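Long-range contacts in tryptophan decarboxylase 1 (Oryza sativa subsp. japonica, PDB 6KHO), which decarboxylates L-tryptophan to tryptamine and 5-hydroxy-L-tryptophan to serotonin, using pyridoxal 5'-phosphate as cofactor: residues Ala178-Asp188 against Leu341-Ser352; Leu146-Phe156 against Val318-Pro328. All coordinates share one frame; numbering follows the deposited sequence.

From the N terminus the chain first meets Leu146-Phe156, then Ala178-Asp188, then Val318-Pro328, which closes the loop of contact 2, and last Leu341-Ser352, which closes that of contact 1. The segments alternate, so the two loops cross rather than nest. Both reach the large mixed sheet of the cofactor-binding domain, on opposite faces of its neighbouring antiparallel strands 323-326 and 339-343: contact 1 joins helix 175-194 to strand 339-343 and the helix after it, while contact 2 lays the end of helix 133-149 and its following loop over strand 323-326. Tyr342 joins the two, its backbone N lying 2.8 Å from Ile324 O, a probable hydrogen bond, and its hydroxyl packing on Leu146.

Contact 1. Residues Ala178-Asp188 against Leu341-Ser352; sequences AMLVTLVAARD and LYVRDTHRLTGS
Ser352 and Asp188 each set the outer group opposite the carbonyl carbon (OG at chi1 -63°, CG at chi1 -71°), which turns hydroxyl and carboxylate to one another. They close a contact of the fold-type I PLP-enzyme domain: helix 178-188 packs on the face of the sheet at strand 341-343 and crosses helix 346-352 almost perpendicularly, at 88°. Alanine suits the crossing, for at Ala185 only a methyl separates the helices, its CB 3.4 Å from Arg348 O and 3.7 Å from Leu349 CD1. Nearer the pyridoxal 5'-phosphate, which Thr175 and Ser176 bind just before Ala178, the branched Leu341 splits its methyls between two helix residues. Its side chain slides past that of Val181, CD2 lying 3.8 Å from CG2, while CD1 meets Thr182 CG2 tip to tip at 4.1 Å; threonine gives this apolar methyl and keeps its hydroxyl for a hydrogen bond with Tyr265. At the far end Arg187 grips Asp188 OD1 side-on through NE and NH2, and also bonds to backbone oxygens of Arg222 and Leu223 of the second subunit. This probably steadies the carboxylate, whose other oxygen, OD2, accepts from Ser352 OG at 2.7 Å on its anti side.

Contact 2. Residues Leu146-Phe156 against Val318-Pro328; sequences LAQMLNLPTSF and VERVDSISMSP
Methyl-to-methyl and methyl-to-sulfur contacts fix one end of this buried contact, where Met326 reaches from strand 323-326 of the main sheet of the fold-type I PLP-enzyme domain to the end of helix 133-149. Bent at chi2 (95°) and again at chi3, its flexible chain brings CE against both methyls of Leu150, 3.7 Å from CD1, and leaves SD 3.7 Å from Leu146 CD2. A Schellman motif at Asn151 then ends the helix and turns the chain toward Val318. Ring packing follows: the compact, puckered ring of Pro153 puts CD on Val318 CG1 at 3.7 Å and CG on Glu319 CB at 3.6 Å, the two side chains of the latter pair crossing at about a right angle. The aromatic contacts belong to Phe156. Ile324 CG2 sits over one face of its ring, 4.1 Å from CE1, and Val321 CG2 touches CZ, whereas the rim points CE2 at Val318 O, 3.3 Å away and in the ring plane, a polarised C-H edge suiting a carbonyl oxygen. With only the methyl of an alanine at this place, Ile324 CG2 and Val321 CG2 would probably lose their ring and face a gap, and Val318 O its aromatic edge. A polar bridge completes the set: one water donates to Glu319 O at 2.8 Å and also hydrogen-bonds with Ser155 OG.

Contact 1. Residues Ala178-Asp188 against Leu341-Ser352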
loop_
_atom_site.group_PDB
_atom_site.type_symbol
_atom_site.label_atom_id
_atom_site.label_comp_id
_atom_site.label_asym_id
_atom_site.label_seq_id
_atom_site.Cartn_x
_atom_site.Cartn_y
_atom_site.Cartn_z
ATOM N N ALA A 178 6.911 -7.290 0.998
ATOM C CA ALA A 178 8.326 -7.545 1.220
ATOM C C ALA A 178 8.683 -8.987 0.865
ATOM O O ALA A 178 9.742 -9.252 0.276
ATOM C CB ALA A 178 8.681 -7.230 2.676
ATOM N N MET A 179 7.800 -9.927 1.199
ATOM C CA MET A 179 8.014 -11.307 0.793
ATOM C C MET A 179 7.943 -11.438 -0.716
ATOM O O MET A 179 8.765 -12.133 -1.324
ATOM C CB MET A 179 6.977 -12.214 1.451
ATOM C CG MET A 179 7.249 -12.472 2.907
ATOM S SD MET A 179 5.814 -13.201 3.715
ATOM C CE MET A 179 6.496 -13.530 5.340
ATOM N N LEU A 180 6.969 -10.779 -1.337
ATOM C CA LEU A 180 6.757 -10.952 -2.773
ATOM C C LEU A 180 7.957 -10.446 -3.572
ATOM O O LEU A 180 8.414 -11.105 -4.514
ATOM C CB LEU A 180 5.485 -10.231 -3.209
ATOM C CG LEU A 180 5.199 -10.140 -4.714
ATOM C CD1 LEU A 180 5.170 -11.534 -5.365
ATOM C CD2 LEU A 180 3.884 -9.439 -4.968
ATOM N N VAL A 181 8.476 -9.269 -3.220
ATOM C CA VAL A 181 9.537 -8.718 -4.055
ATOM C C VAL A 181 10.833 -9.510 -3.863
ATOM O O VAL A 181 11.599 -9.687 -4.816
ATOM C CB VAL A 181 9.722 -7.206 -3.800
ATOM C CG1 VAL A 181 8.423 -6.431 -4.103
ATOM C CG2 VAL A 181 10.213 -6.903 -2.378
ATOM N N THR A 182 11.102 -10.015 -2.657
ATOM C CA THR A 182 12.308 -10.825 -2.495
ATOM C C THR A 182 12.142 -12.207 -3.117
ATOM O O THR A 182 13.117 -12.774 -3.623
ATOM C CB THR A 182 12.712 -10.959 -1.022
ATOM O OG1 THR A 182 11.636 -11.519 -0.246
ATOM C CG2 THR A 182 13.125 -9.600 -0.456
ATOM N N LEU A 183 10.929 -12.771 -3.078
ATOM C CA LEU A 183 10.676 -14.015 -3.801
ATOM C C LEU A 183 10.891 -13.833 -5.295
ATOM O O LEU A 183 11.405 -14.736 -5.968
ATOM C CB LEU A 183 9.253 -14.513 -3.548
ATOM C CG LEU A 183 9.001 -15.275 -2.259
ATOM C CD1 LEU A 183 7.513 -15.198 -1.914
ATOM C CD2 LEU A 183 9.449 -16.724 -2.448
ATOM N N VAL A 184 10.487 -12.683 -5.835
ATOM C CA VAL A 184 10.654 -12.450 -7.263
ATOM C C VAL A 184 12.134 -12.328 -7.607
ATOM O O VAL A 184 12.598 -12.890 -8.603
ATOM C CB VAL A 184 9.856 -11.214 -7.704
ATOM C CG1 VAL A 184 10.354 -10.714 -9.060
ATOM C CG2 VAL A 184 8.370 -11.571 -7.791
ATOM N N ALA A 185 12.905 -11.638 -6.768
ATOM C CA ALA A 185 14.343 -11.542 -7.019
ATOM C C ALA A 185 15.005 -12.920 -6.958
ATOM O O ALA A 185 15.812 -13.274 -7.827
ATOM C CB ALA A 185 14.982 -10.575 -6.023
ATOM N N ALA A 186 14.660 -13.721 -5.947
ATOM C CA ALA A 186 15.242 -15.058 -5.835
ATOM C C ALA A 186 14.823 -15.932 -7.008
ATOM O O ALA A 186 15.649 -16.654 -7.583
ATOM C CB ALA A 186 14.839 -15.708 -4.510
ATOM N N ARG A 187 13.536 -15.874 -7.372
ATOM C CA ARG A 187 13.026 -16.608 -8.526
ATOM C C ARG A 187 13.801 -16.273 -9.794
ATOM O O ARG A 187 14.243 -17.170 -10.528
ATOM C CB ARG A 187 11.539 -16.298 -8.719
ATOM C CG ARG A 187 10.878 -17.035 -9.901
ATOM C CD ARG A 187 9.549 -16.373 -10.311
ATOM N NE ARG A 187 9.770 -15.091 -10.989
ATOM C CZ ARG A 187 8.821 -14.197 -11.265
ATOM N NH1 ARG A 187 7.552 -14.419 -10.916
ATOM N NH2 ARG A 187 9.147 -13.067 -11.884
ATOM N N ASP A 188 13.972 -14.982 -10.073
ATOM C CA ASP A 188 14.597 -14.595 -11.333
ATOM C C ASP A 188 16.049 -15.064 -11.384
ATOM O O ASP A 188 16.524 -15.512 -12.436
ATOM C CB ASP A 188 14.478 -13.080 -11.533
ATOM C CG ASP A 188 13.029 -12.647 -11.841
ATOM O OD1 ASP A 188 12.185 -13.551 -12.081
ATOM O OD2 ASP A 188 12.734 -11.420 -11.853
ATOM N N LEU A 341 11.797 -3.113 4.868
ATOM C CA LEU A 341 12.541 -4.210 4.259
ATOM C C LEU A 341 13.987 -3.786 4.060
ATOM O O LEU A 341 14.239 -2.720 3.493
ATOM C CB LEU A 341 11.933 -4.596 2.907
ATOM C CG LEU A 341 12.820 -5.470 2.012
ATOM C CD1 LEU A 341 13.014 -6.858 2.655
ATOM C CD2 LEU A 341 12.215 -5.585 0.624
ATOM N N TYR A 342 14.927 -4.625 4.495
ATOM C CA TYR A 342 16.358 -4.398 4.312
ATOM C C TYR A 342 16.940 -5.539 3.492
ATOM O O TYR A 342 16.584 -6.699 3.709
ATOM C CB TYR A 342 17.099 -4.320 5.656
ATOM C CG TYR A 342 16.672 -3.155 6.524
ATOM C CD1 TYR A 342 15.614 -3.283 7.416
ATOM C CD2 TYR A 342 17.320 -1.921 6.438
ATOM C CE1 TYR A 342 15.217 -2.213 8.220
ATOM C CE2 TYR A 342 16.936 -0.842 7.242
ATOM C CZ TYR A 342 15.887 -0.998 8.129
ATOM O OH TYR A 342 15.491 0.060 8.916
ATOM N N VAL A 343 17.828 -5.212 2.547
ATOM C CA VAL A 343 18.467 -6.219 1.704
ATOM C C VAL A 343 19.965 -5.954 1.663
ATOM O O VAL A 343 20.411 -4.806 1.753
ATOM C CB VAL A 343 17.876 -6.247 0.271
ATOM C CG1 VAL A 343 16.356 -6.506 0.313
ATOM C CG2 VAL A 343 18.163 -4.958 -0.465
ATOM N N ARG A 344 20.753 -7.026 1.509
ATOM C CA ARG A 344 22.193 -6.837 1.421
ATOM C C ARG A 344 22.649 -6.401 0.034
ATOM O O ARG A 344 23.737 -5.825 -0.089
ATOM C CB ARG A 344 22.919 -8.110 1.852
ATOM C CG ARG A 344 23.135 -8.130 3.368
ATOM C CD ARG A 344 23.683 -9.452 3.845
ATOM N NE ARG A 344 24.886 -9.820 3.119
ATOM C CZ ARG A 344 25.261 -11.072 2.890
ATOM N NH1 ARG A 344 24.511 -12.080 3.319
ATOM N NH2 ARG A 344 26.379 -11.315 2.224
ATOM N N ASP A 345 21.831 -6.609 -1.002
ATOM C CA ASP A 345 22.199 -6.199 -2.362
ATOM C C ASP A 345 20.970 -5.644 -3.074
ATOM O O ASP A 345 20.194 -6.402 -3.663
ATOM C CB ASP A 345 22.803 -7.367 -3.140
ATOM C CG ASP A 345 23.454 -6.918 -4.435
ATOM O OD1 ASP A 345 23.272 -5.737 -4.805
ATOM O OD2 ASP A 345 24.147 -7.732 -5.080
ATOM N N THR A 346 20.814 -4.315 -3.066
ATOM C CA THR A 346 19.637 -3.735 -3.704
ATOM C C THR A 346 19.591 -4.051 -5.193
ATOM O O THR A 346 18.501 -4.188 -5.762
ATOM C CB THR A 346 19.595 -2.232 -3.459
ATOM O OG1 THR A 346 20.645 -1.602 -4.198
ATOM C CG2 THR A 346 19.783 -1.958 -1.985
ATOM N N HIS A 347 20.753 -4.218 -5.829
ATOM C CA HIS A 347 20.793 -4.543 -7.253
ATOM C C HIS A 347 20.006 -5.819 -7.572
ATOM O O HIS A 347 19.427 -5.937 -8.660
ATOM C CB HIS A 347 22.256 -4.665 -7.694
ATOM C CG HIS A 347 22.447 -4.840 -9.170
ATOM N ND1 HIS A 347 21.922 -3.970 -10.103
ATOM C CD2 HIS A 347 23.131 -5.779 -9.873
ATOM C CE1 HIS A 347 22.265 -4.368 -11.317
ATOM N NE2 HIS A 347 23.004 -5.459 -11.204
ATOM N N ARG A 348 19.960 -6.775 -6.636
ATOM C CA ARG A 348 19.173 -7.990 -6.849
ATOM C C ARG A 348 17.682 -7.678 -6.952
ATOM O O ARG A 348 16.955 -8.353 -7.690
ATOM C CB ARG A 348 19.418 -8.997 -5.712
ATOM C CG ARG A 348 20.856 -9.531 -5.556
ATOM C CD ARG A 348 21.092 -10.848 -6.319
ATOM N NE ARG A 348 22.388 -11.456 -6.002
ATOM C CZ ARG A 348 23.049 -12.295 -6.807
ATOM N NH1 ARG A 348 24.223 -12.804 -6.437
ATOM N NH2 ARG A 348 22.538 -12.624 -7.990
ATOM N N LEU A 349 17.202 -6.669 -6.213
ATOM C CA LEU A 349 15.788 -6.301 -6.282
ATOM C C LEU A 349 15.504 -5.383 -7.461
ATOM O O LEU A 349 14.563 -5.618 -8.229
ATOM C CB LEU A 349 15.344 -5.623 -4.989
ATOM C CG LEU A 349 14.486 -6.420 -4.019
ATOM C CD1 LEU A 349 15.138 -7.742 -3.703
ATOM C CD2 LEU A 349 14.313 -5.592 -2.754
ATOM N N THR A 350 16.302 -4.326 -7.624
ATOM C CA THR A 350 16.034 -3.394 -8.714
ATOM C C THR A 350 16.159 -4.088 -10.069
ATOM O O THR A 350 15.453 -3.725 -11.013
ATOM C CB THR A 350 16.974 -2.181 -8.634
ATOM O OG1 THR A 350 18.342 -2.621 -8.677
ATOM C CG2 THR A 350 16.746 -1.407 -7.327
ATOM N N GLY A 351 16.993 -5.129 -10.166
ATOM C CA GLY A 351 17.107 -5.861 -11.424
ATOM C C GLY A 351 15.786 -6.442 -11.900
ATOM O O GLY A 351 15.496 -6.454 -13.100
ATOM N N SER A 352 14.961 -6.915 -10.965
ATOM C CA SER A 352 13.635 -7.428 -11.295
ATOM C C SER A 352 12.548 -6.354 -11.313
ATOM O O SER A 352 11.555 -6.503 -12.037
ATOM C CB SER A 352 13.229 -8.507 -10.290
ATOM O OG SER A 352 14.098 -9.618 -10.357
#

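Contact 2. Residues Leu146-Phe156 against Val318-Pro328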
loop_
_atom_site.group_PDB
_atom_site.type_symbol
_atom_site.label_atom_id
_atom_site.label_comp_id
_atom_site.label_asym_id
_atom_site.label_seq_id
_atom_site.Cartn_x
_atom_site.Cartn_y
_atom_site.Cartn_z
ATOM N N LEU A 146 16.662 3.378 12.026
ATOM C CA LEU A 146 16.097 2.140 12.572
ATOM C C LEU A 146 17.099 0.988 12.496
ATOM O O LEU A 146 17.202 0.173 13.428
ATOM C CB LEU A 146 14.812 1.776 11.822
ATOM C CG LEU A 146 14.158 0.440 12.214
ATOM C CD1 LEU A 146 13.787 0.421 13.709
ATOM C CD2 LEU A 146 12.921 0.192 11.346
ATOM N N ALA A 147 17.842 0.900 11.390
ATOM C CA ALA A 147 18.882 -0.118 11.287
ATOM C C ALA A 147 19.926 0.049 12.388
ATOM O O ALA A 147 20.456 -0.941 12.908
ATOM C CB ALA A 147 19.532 -0.069 9.902
ATOM N N GLN A 148 20.229 1.295 12.768
ATOM C CA GLN A 148 21.156 1.524 13.878
ATOM C C GLN A 148 20.559 1.059 15.199
ATOM O O GLN A 148 21.241 0.406 15.995
ATOM C CB GLN A 148 21.540 2.999 13.974
ATOM C CG GLN A 148 22.379 3.517 12.824
ATOM C CD GLN A 148 22.659 5.003 12.945
ATOM O OE1 GLN A 148 23.094 5.479 13.992
ATOM N NE2 GLN A 148 22.398 5.747 11.873
ATOM N N MET A 149 19.287 1.390 15.455
ATOM C CA MET A 149 18.632 0.905 16.672
ATOM C C MET A 149 18.642 -0.621 16.736
ATOM O O MET A 149 18.878 -1.207 17.802
ATOM C CB MET A 149 17.194 1.424 16.751
ATOM C CG MET A 149 17.058 2.940 16.785
ATOM S SD MET A 149 15.504 3.481 17.530
ATOM C CE MET A 149 14.278 2.682 16.486
ATOM N N LEU A 150 18.370 -1.280 15.609
ATOM C CA LEU A 150 18.345 -2.737 15.545
ATOM C C LEU A 150 19.734 -3.346 15.532
ATOM O O LEU A 150 19.856 -4.577 15.593
ATOM C CB LEU A 150 17.612 -3.207 14.288
ATOM C CG LEU A 150 16.120 -2.904 14.190
ATOM C CD1 LEU A 150 15.618 -3.199 12.778
ATOM C CD2 LEU A 150 15.377 -3.733 15.211
ATOM N N ASN A 151 20.771 -2.524 15.417
ATOM C CA ASN A 151 22.131 -3.018 15.273
ATOM C C ASN A 151 22.256 -3.977 14.097
ATOM O O ASN A 151 22.943 -4.998 14.175
ATOM C CB ASN A 151 22.607 -3.680 16.559
ATOM C CG ASN A 151 23.583 -2.833 17.278
ATOM O OD1 ASN A 151 24.756 -2.787 16.911
ATOM N ND2 ASN A 151 23.108 -2.100 18.276
ATOM N N LEU A 152 21.584 -3.656 12.992
ATOM C CA LEU A 152 21.800 -4.441 11.788
ATOM C C LEU A 152 23.255 -4.306 11.338
ATOM O O LEU A 152 23.869 -3.253 11.518
ATOM C CB LEU A 152 20.868 -3.997 10.666
ATOM C CG LEU A 152 19.373 -4.260 10.862
ATOM C CD1 LEU A 152 18.633 -3.946 9.573
ATOM C CD2 LEU A 152 19.110 -5.708 11.271
ATOM N N PRO A 153 23.837 -5.370 10.782
ATOM C CA PRO A 153 25.139 -5.237 10.119
ATOM C C PRO A 153 25.113 -4.117 9.085
ATOM O O PRO A 153 24.079 -3.839 8.465
ATOM C CB PRO A 153 25.342 -6.604 9.454
ATOM C CG PRO A 153 24.511 -7.540 10.262
ATOM C CD PRO A 153 23.339 -6.755 10.785
ATOM N N THR A 154 26.272 -3.477 8.897
ATOM C CA THR A 154 26.351 -2.351 7.969
ATOM C C THR A 154 26.097 -2.783 6.533
ATOM O O THR A 154 25.744 -1.943 5.696
ATOM C CB THR A 154 27.718 -1.655 8.059
ATOM O OG1 THR A 154 28.758 -2.632 8.001
ATOM C CG2 THR A 154 27.845 -0.887 9.355
ATOM N N SER A 155 26.249 -4.074 6.233
ATOM C CA SER A 155 25.918 -4.565 4.903
ATOM C C SER A 155 24.450 -4.326 4.535
ATOM O O SER A 155 24.107 -4.409 3.351
ATOM C CB SER A 155 26.257 -6.055 4.798
ATOM O OG SER A 155 25.625 -6.803 5.827
ATOM N N PHE A 156 23.581 -4.019 5.501
ATOM C CA PHE A 156 22.170 -3.785 5.193
ATOM C C PHE A 156 21.820 -2.316 4.967
ATOM O O PHE A 156 20.660 -2.020 4.661
ATOM C CB PHE A 156 21.271 -4.355 6.299
ATOM C CG PHE A 156 21.105 -5.853 6.235
ATOM C CD1 PHE A 156 20.222 -6.422 5.325
ATOM C CD2 PHE A 156 21.840 -6.690 7.072
ATOM C CE1 PHE A 156 20.063 -7.807 5.238
ATOM C CE2 PHE A 156 21.692 -8.078 7.005
ATOM C CZ PHE A 156 20.803 -8.638 6.080
ATOM N N VAL A 318 21.867 -12.810 11.202
ATOM C CA VAL A 318 21.250 -11.980 10.171
ATOM C C VAL A 318 22.302 -11.463 9.200
ATOM O O VAL A 318 22.006 -11.222 8.023
ATOM C CB VAL A 318 20.447 -10.825 10.814
ATOM C CG1 VAL A 318 21.378 -9.834 11.498
ATOM C CG2 VAL A 318 19.606 -10.122 9.770
ATOM N N GLU A 319 23.553 -11.327 9.652
ATOM C CA GLU A 319 24.622 -10.922 8.750
ATOM C C GLU A 319 24.849 -11.914 7.613
ATOM O O GLU A 319 25.576 -11.588 6.670
ATOM C CB GLU A 319 25.927 -10.720 9.537
ATOM C CG GLU A 319 26.547 -12.005 10.079
ATOM C CD GLU A 319 25.982 -12.406 11.439
ATOM O OE1 GLU A 319 24.952 -11.831 11.877
ATOM O OE2 GLU A 319 26.569 -13.314 12.070
ATOM N N ARG A 320 24.247 -13.102 7.668
ATOM C CA ARG A 320 24.400 -14.094 6.615
ATOM C C ARG A 320 23.140 -14.306 5.781
ATOM O O ARG A 320 23.153 -15.170 4.901
ATOM C CB ARG A 320 24.848 -15.432 7.219
ATOM C CG ARG A 320 26.147 -15.331 8.009
ATOM C CD ARG A 320 26.885 -16.677 8.088
ATOM N NE ARG A 320 26.215 -17.628 8.973
ATOM C CZ ARG A 320 26.139 -17.507 10.296
ATOM N NH1 ARG A 320 26.688 -16.469 10.916
ATOM N NH2 ARG A 320 25.518 -18.440 11.006
ATOM N N VAL A 321 22.066 -13.553 6.010
ATOM C CA VAL A 321 20.845 -13.715 5.235
ATOM C C VAL A 321 20.808 -12.660 4.136
ATOM O O VAL A 321 21.614 -11.737 4.102
ATOM C CB VAL A 321 19.572 -13.655 6.115
ATOM C CG1 VAL A 321 19.654 -14.664 7.237
ATOM C CG2 VAL A 321 19.357 -12.252 6.650
ATOM N N ASP A 322 19.873 -12.811 3.205
ATOM C CA ASP A 322 19.785 -11.875 2.093
ATOM C C ASP A 322 18.878 -10.684 2.376
ATOM O O ASP A 322 19.084 -9.605 1.802
ATOM C CB ASP A 322 19.291 -12.609 0.855
ATOM C CG ASP A 322 20.309 -13.616 0.365
ATOM O OD1 ASP A 322 21.297 -13.181 -0.249
ATOM O OD2 ASP A 322 20.140 -14.813 0.634
ATOM N N SER A 323 17.884 -10.856 3.240
ATOM C CA SER A 323 16.895 -9.808 3.451
ATOM C C SER A 323 16.192 -10.051 4.778
ATOM O O SER A 323 16.139 -11.177 5.276
ATOM C CB SER A 323 15.891 -9.764 2.303
ATOM O OG SER A 323 15.251 -11.014 2.154
ATOM N N ILE A 324 15.655 -8.972 5.345
ATOM C CA ILE A 324 14.942 -9.034 6.617
ATOM C C ILE A 324 13.904 -7.918 6.606
ATOM O O ILE A 324 14.166 -6.820 6.110
ATOM C CB ILE A 324 15.900 -8.911 7.827
ATOM C CG1 ILE A 324 15.116 -8.861 9.149
ATOM C CG2 ILE A 324 16.769 -7.680 7.715
ATOM C CD1 ILE A 324 15.966 -9.159 10.395
ATOM N N SER A 325 12.710 -8.217 7.111
ATOM C CA SER A 325 11.653 -7.226 7.220
ATOM C C SER A 325 11.084 -7.237 8.630
ATOM O O SER A 325 11.085 -8.268 9.311
ATOM C CB SER A 325 10.529 -7.468 6.198
ATOM O OG SER A 325 9.978 -8.778 6.317
ATOM N N MET A 326 10.610 -6.067 9.059
ATOM C CA MET A 326 9.857 -5.937 10.293
ATOM C C MET A 326 8.901 -4.762 10.134
ATOM O O MET A 326 9.076 -3.906 9.259
ATOM C CB MET A 326 10.774 -5.740 11.508
ATOM C CG MET A 326 11.838 -4.723 11.291
ATOM S SD MET A 326 11.326 -3.125 11.922
ATOM C CE MET A 326 12.013 -3.315 13.555
ATOM N N SER A 327 7.873 -4.739 10.975
ATOM C CA SER A 327 6.796 -3.760 10.838
ATOM C C SER A 327 6.745 -2.851 12.052
ATOM O O SER A 327 6.280 -3.271 13.127
ATOM C CB SER A 327 5.454 -4.457 10.633
ATOM O OG SER A 327 5.427 -5.100 9.370
ATOM N N PRO A 328 7.214 -1.616 11.941
ATOM C CA PRO A 328 6.942 -0.638 12.997
ATOM C C PRO A 328 5.457 -0.496 13.272
ATOM O O PRO A 328 5.086 -0.150 14.395
ATOM C CB PRO A 328 7.543 0.662 12.444
ATOM C CG PRO A 328 8.637 0.188 11.526
ATOM C CD PRO A 328 8.093 -1.070 10.887
HETATM O O HOH W 1 26.694 -9.050 6.305
#